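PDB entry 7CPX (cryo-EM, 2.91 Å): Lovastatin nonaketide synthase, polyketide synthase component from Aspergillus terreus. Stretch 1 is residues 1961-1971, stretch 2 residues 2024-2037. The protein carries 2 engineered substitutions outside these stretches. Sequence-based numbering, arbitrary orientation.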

# COMPACT_ATOMS: atom_id res chain seq x y z
N VAL A 1961 -23.89 43.06 -16.21
CA VAL A 1961 -24.67 43.99 -15.41
C VAL A 1961 -25.25 43.28 -14.20
O VAL A 1961 -25.69 42.13 -14.30
CB VAL A 1961 -25.78 44.66 -16.24
CG1 VAL A 1961 -26.83 43.62 -16.65
CG2 VAL A 1961 -26.42 45.80 -15.46
N THR A 1962 -25.26 43.96 -13.06
CA THR A 1962 -25.80 43.39 -11.83
C THR A 1962 -26.42 44.49 -10.99
O THR A 1962 -26.04 45.66 -11.09
CB THR A 1962 -24.72 42.66 -11.02
OG1 THR A 1962 -23.65 43.56 -10.73
CG2 THR A 1962 -24.19 41.46 -11.80
N ASP A 1963 -27.38 44.10 -10.16
CA ASP A 1963 -27.98 45.00 -9.19
C ASP A 1963 -27.40 44.85 -7.79
O ASP A 1963 -27.52 45.78 -6.98
CB ASP A 1963 -29.50 44.77 -9.12
CG ASP A 1963 -30.17 44.96 -10.47
OD1 ASP A 1963 -29.66 45.75 -11.28
OD2 ASP A 1963 -31.22 44.32 -10.70
N SER A 1964 -26.77 43.71 -7.49
CA SER A 1964 -26.12 43.51 -6.20
C SER A 1964 -25.02 42.47 -6.37
O SER A 1964 -25.20 41.48 -7.09
CB SER A 1964 -27.12 43.06 -5.14
OG SER A 1964 -26.47 42.84 -3.90
N ILE A 1965 -23.90 42.70 -5.69
CA ILE A 1965 -22.75 41.80 -5.73
C ILE A 1965 -22.22 41.60 -4.32
O ILE A 1965 -22.51 42.38 -3.41
CB ILE A 1965 -21.62 42.31 -6.65
CG1 ILE A 1965 -20.96 43.56 -6.05
CG2 ILE A 1965 -22.17 42.62 -8.03
CD1 ILE A 1965 -19.81 44.08 -6.87
N LEU A 1966 -21.43 40.54 -4.16
CA LEU A 1966 -20.78 40.22 -2.89
C LEU A 1966 -19.28 40.12 -3.12
O LEU A 1966 -18.84 39.48 -4.07
CB LEU A 1966 -21.32 38.91 -2.32
CG LEU A 1966 -20.64 38.40 -1.04
CD1 LEU A 1966 -20.83 39.37 0.10
CD2 LEU A 1966 -21.18 37.03 -0.67
N VAL A 1967 -18.51 40.75 -2.24
CA VAL A 1967 -17.05 40.72 -2.28
C VAL A 1967 -16.57 40.03 -1.01
O VAL A 1967 -16.92 40.46 0.10
CB VAL A 1967 -16.45 42.12 -2.41
CG1 VAL A 1967 -14.95 42.03 -2.60
CG2 VAL A 1967 -17.09 42.87 -3.57
N LEU A 1968 -15.76 38.99 -1.17
CA LEU A 1968 -15.37 38.12 -0.08
C LEU A 1968 -13.95 38.45 0.38
O LEU A 1968 -13.03 38.53 -0.44
CB LEU A 1968 -15.46 36.65 -0.49
CG LEU A 1968 -14.94 35.63 0.52
CD1 LEU A 1968 -15.63 35.79 1.86
CD2 LEU A 1968 -15.13 34.22 -0.01
N ASN A 1969 -13.79 38.64 1.68
CA ASN A 1969 -12.50 38.89 2.31
C ASN A 1969 -11.67 39.94 1.55
O ASN A 1969 -10.53 39.67 1.17
CB ASN A 1969 -11.72 37.60 2.46
CG ASN A 1969 -10.49 37.75 3.33
OD1 ASN A 1969 -10.38 38.70 4.11
ND2 ASN A 1969 -9.56 36.82 3.21
N PRO A 1970 -12.21 41.13 1.32
CA PRO A 1970 -11.41 42.20 0.75
C PRO A 1970 -10.62 42.91 1.83
O PRO A 1970 -10.99 42.85 3.01
CB PRO A 1970 -12.46 43.12 0.12
CG PRO A 1970 -13.63 42.98 1.02
CD PRO A 1970 -13.62 41.54 1.49
N PRO A 1971 -9.54 43.60 1.47
CA PRO A 1971 -8.86 44.44 2.46
C PRO A 1971 -9.80 45.48 3.04
O PRO A 1971 -10.70 45.99 2.36
CB PRO A 1971 -7.73 45.10 1.65
CG PRO A 1971 -7.45 44.14 0.55
CD PRO A 1971 -8.76 43.45 0.23
N VAL A 2024 -27.20 33.35 5.91
CA VAL A 2024 -26.63 34.68 6.12
C VAL A 2024 -26.45 35.43 4.81
O VAL A 2024 -26.74 36.62 4.73
CB VAL A 2024 -25.30 34.58 6.89
CG1 VAL A 2024 -25.50 33.83 8.20
CG2 VAL A 2024 -24.23 33.91 6.05
N LEU A 2025 -25.96 34.76 3.77
CA LEU A 2025 -25.65 35.46 2.53
C LEU A 2025 -26.92 36.06 1.93
O LEU A 2025 -27.95 35.39 1.87
CB LEU A 2025 -24.99 34.53 1.52
CG LEU A 2025 -23.64 33.92 1.88
CD1 LEU A 2025 -23.04 33.23 0.67
CD2 LEU A 2025 -22.68 34.98 2.41
N PRO A 2026 -26.89 37.32 1.49
CA PRO A 2026 -28.07 37.89 0.83
C PRO A 2026 -28.37 37.17 -0.47
O PRO A 2026 -27.47 36.72 -1.18
CB PRO A 2026 -27.67 39.35 0.58
CG PRO A 2026 -26.18 39.34 0.56
CD PRO A 2026 -25.76 38.27 1.53
N ARG A 2027 -29.66 37.04 -0.77
CA ARG A 2027 -30.09 36.33 -1.97
C ARG A 2027 -30.14 37.22 -3.20
O ARG A 2027 -30.34 36.70 -4.31
CB ARG A 2027 -31.47 35.70 -1.73
CG ARG A 2027 -31.54 34.79 -0.51
CD ARG A 2027 -30.50 33.68 -0.58
NE ARG A 2027 -30.64 32.73 0.52
CZ ARG A 2027 -31.45 31.68 0.52
NH1 ARG A 2027 -32.23 31.41 -0.51
NH2 ARG A 2027 -31.47 30.88 1.58
N GLY A 2028 -29.98 38.53 -3.05
CA GLY A 2028 -29.97 39.42 -4.20
C GLY A 2028 -28.66 39.49 -4.94
O GLY A 2028 -28.59 40.14 -5.99
N VAL A 2029 -27.61 38.85 -4.42
CA VAL A 2029 -26.30 38.91 -5.05
C VAL A 2029 -26.35 38.21 -6.40
O VAL A 2029 -26.88 37.10 -6.53
CB VAL A 2029 -25.24 38.29 -4.14
CG1 VAL A 2029 -23.94 38.09 -4.90
CG2 VAL A 2029 -25.01 39.17 -2.92
N GLN A 2030 -25.78 38.86 -7.41
CA GLN A 2030 -25.67 38.29 -8.75
C GLN A 2030 -24.24 37.98 -9.16
O GLN A 2030 -24.04 37.25 -10.13
CB GLN A 2030 -26.29 39.24 -9.78
CG GLN A 2030 -27.80 39.42 -9.63
CD GLN A 2030 -28.26 40.80 -10.03
OE1 GLN A 2030 -27.61 41.80 -9.72
NE2 GLN A 2030 -29.39 40.88 -10.72
N ALA A 2031 -23.25 38.52 -8.45
CA ALA A 2031 -21.85 38.27 -8.75
C ALA A 2031 -21.07 38.11 -7.46
O ALA A 2031 -21.41 38.70 -6.43
CB ALA A 2031 -21.24 39.40 -9.59
N LEU A 2032 -20.02 37.29 -7.52
CA LEU A 2032 -19.12 37.05 -6.41
C LEU A 2032 -17.71 37.45 -6.81
O LEU A 2032 -17.23 37.06 -7.88
CB LEU A 2032 -19.15 35.58 -5.98
CG LEU A 2032 -18.18 35.19 -4.86
CD1 LEU A 2032 -18.47 35.98 -3.60
CD2 LEU A 2032 -18.25 33.70 -4.58
N VAL A 2033 -17.05 38.21 -5.95
CA VAL A 2033 -15.69 38.69 -6.18
C VAL A 2033 -14.86 38.22 -5.00
O VAL A 2033 -14.89 38.83 -3.92
CB VAL A 2033 -15.64 40.21 -6.33
CG1 VAL A 2033 -14.21 40.67 -6.56
CG2 VAL A 2033 -16.54 40.66 -7.47
N ASP A 2034 -14.12 37.13 -5.19
CA ASP A 2034 -13.29 36.57 -4.13
C ASP A 2034 -11.92 37.23 -4.18
O ASP A 2034 -11.09 36.90 -5.03
CB ASP A 2034 -13.18 35.05 -4.27
CG ASP A 2034 -12.33 34.42 -3.19
OD1 ASP A 2034 -11.93 35.14 -2.24
OD2 ASP A 2034 -12.06 33.21 -3.27
N LEU A 2035 -11.69 38.18 -3.28
CA LEU A 2035 -10.40 38.84 -3.14
C LEU A 2035 -9.56 38.24 -2.03
O LEU A 2035 -8.54 38.82 -1.65
CB LEU A 2035 -10.59 40.34 -2.90
CG LEU A 2035 -11.46 41.06 -3.93
CD1 LEU A 2035 -11.43 42.56 -3.68
CD2 LEU A 2035 -11.01 40.75 -5.34
N SER A 2036 -9.97 37.09 -1.48
CA SER A 2036 -9.22 36.44 -0.42
C SER A 2036 -7.85 36.02 -0.93
O SER A 2036 -7.74 35.07 -1.71
CB SER A 2036 -9.99 35.23 0.12
OG SER A 2036 -9.31 34.64 1.21
N ALA A 2037 -6.81 36.72 -0.49
CA ALA A 2037 -5.46 36.35 -0.90
C ALA A 2037 -5.12 34.95 -0.43
O ALA A 2037 -4.53 34.16 -1.19
CB ALA A 2037 -4.45 37.36 -0.35

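Two parallel strands, Ser1964 to Leu1968 and Ala2031 to Asp2034, lie side by side with 16° between their directions and are joined by a ladder of backbone hydrogen bonds. Leu1966 sits at its centre and turns both its N and its O to the other strand: its N donates to Ala2031 O (2.9 Å) and its O accepts from Val2033 N (2.9 Å). Leu1968 repeats the pattern, with its N to Val2033 O at 2.9 Å and Leu2035 N to its O at a longer 3.2 Å. At the other end, Gln2030 N donates to Ser1964 O (2.7 Å).

Side chains extend the ladder at both ends. The carboxamide of Gln2030 reaches back so that OE1 accepts from Asp1963 N (2.4 Å, very short for such a bond) and from Ser1964 N (3.1 Å), engaging two consecutive amides before the regular pairing begins. Beyond the last rung, Asn1969, with chi1 in t, donates from ND2 to Ser2036 OG (3.0 Å). Nearby, Asp2034 OD1 accepts from Ser2036 N (2.9 Å), within the same stretch.

Apolar side chains pack on both faces of the pair. Ile1965, Leu1966, Val1967, Ala2031, Leu2032 and Val2033 are all buried, which suits their apolar side chains. On one face, Leu1966, which has the largest area covered by the other stretch, sets CB against Val2029 CG2 (3.7 Å), while its CD2 meets Leu2025 CD2 (4.0 Å) and Leu2032 CD1 (4.1 Å). On the other face, Ile1965 CG2 rests on Ala2031 CB (3.7 Å), and Val1967 CG2 approaches Val2033 CB (4.1 Å). Leu2035 closes the end, its CD1 lying 3.7 Å from Val1967 CG1 and 4.0 Å from Pro1970 CB. Together the stretches bury 891 Å², counting both sides.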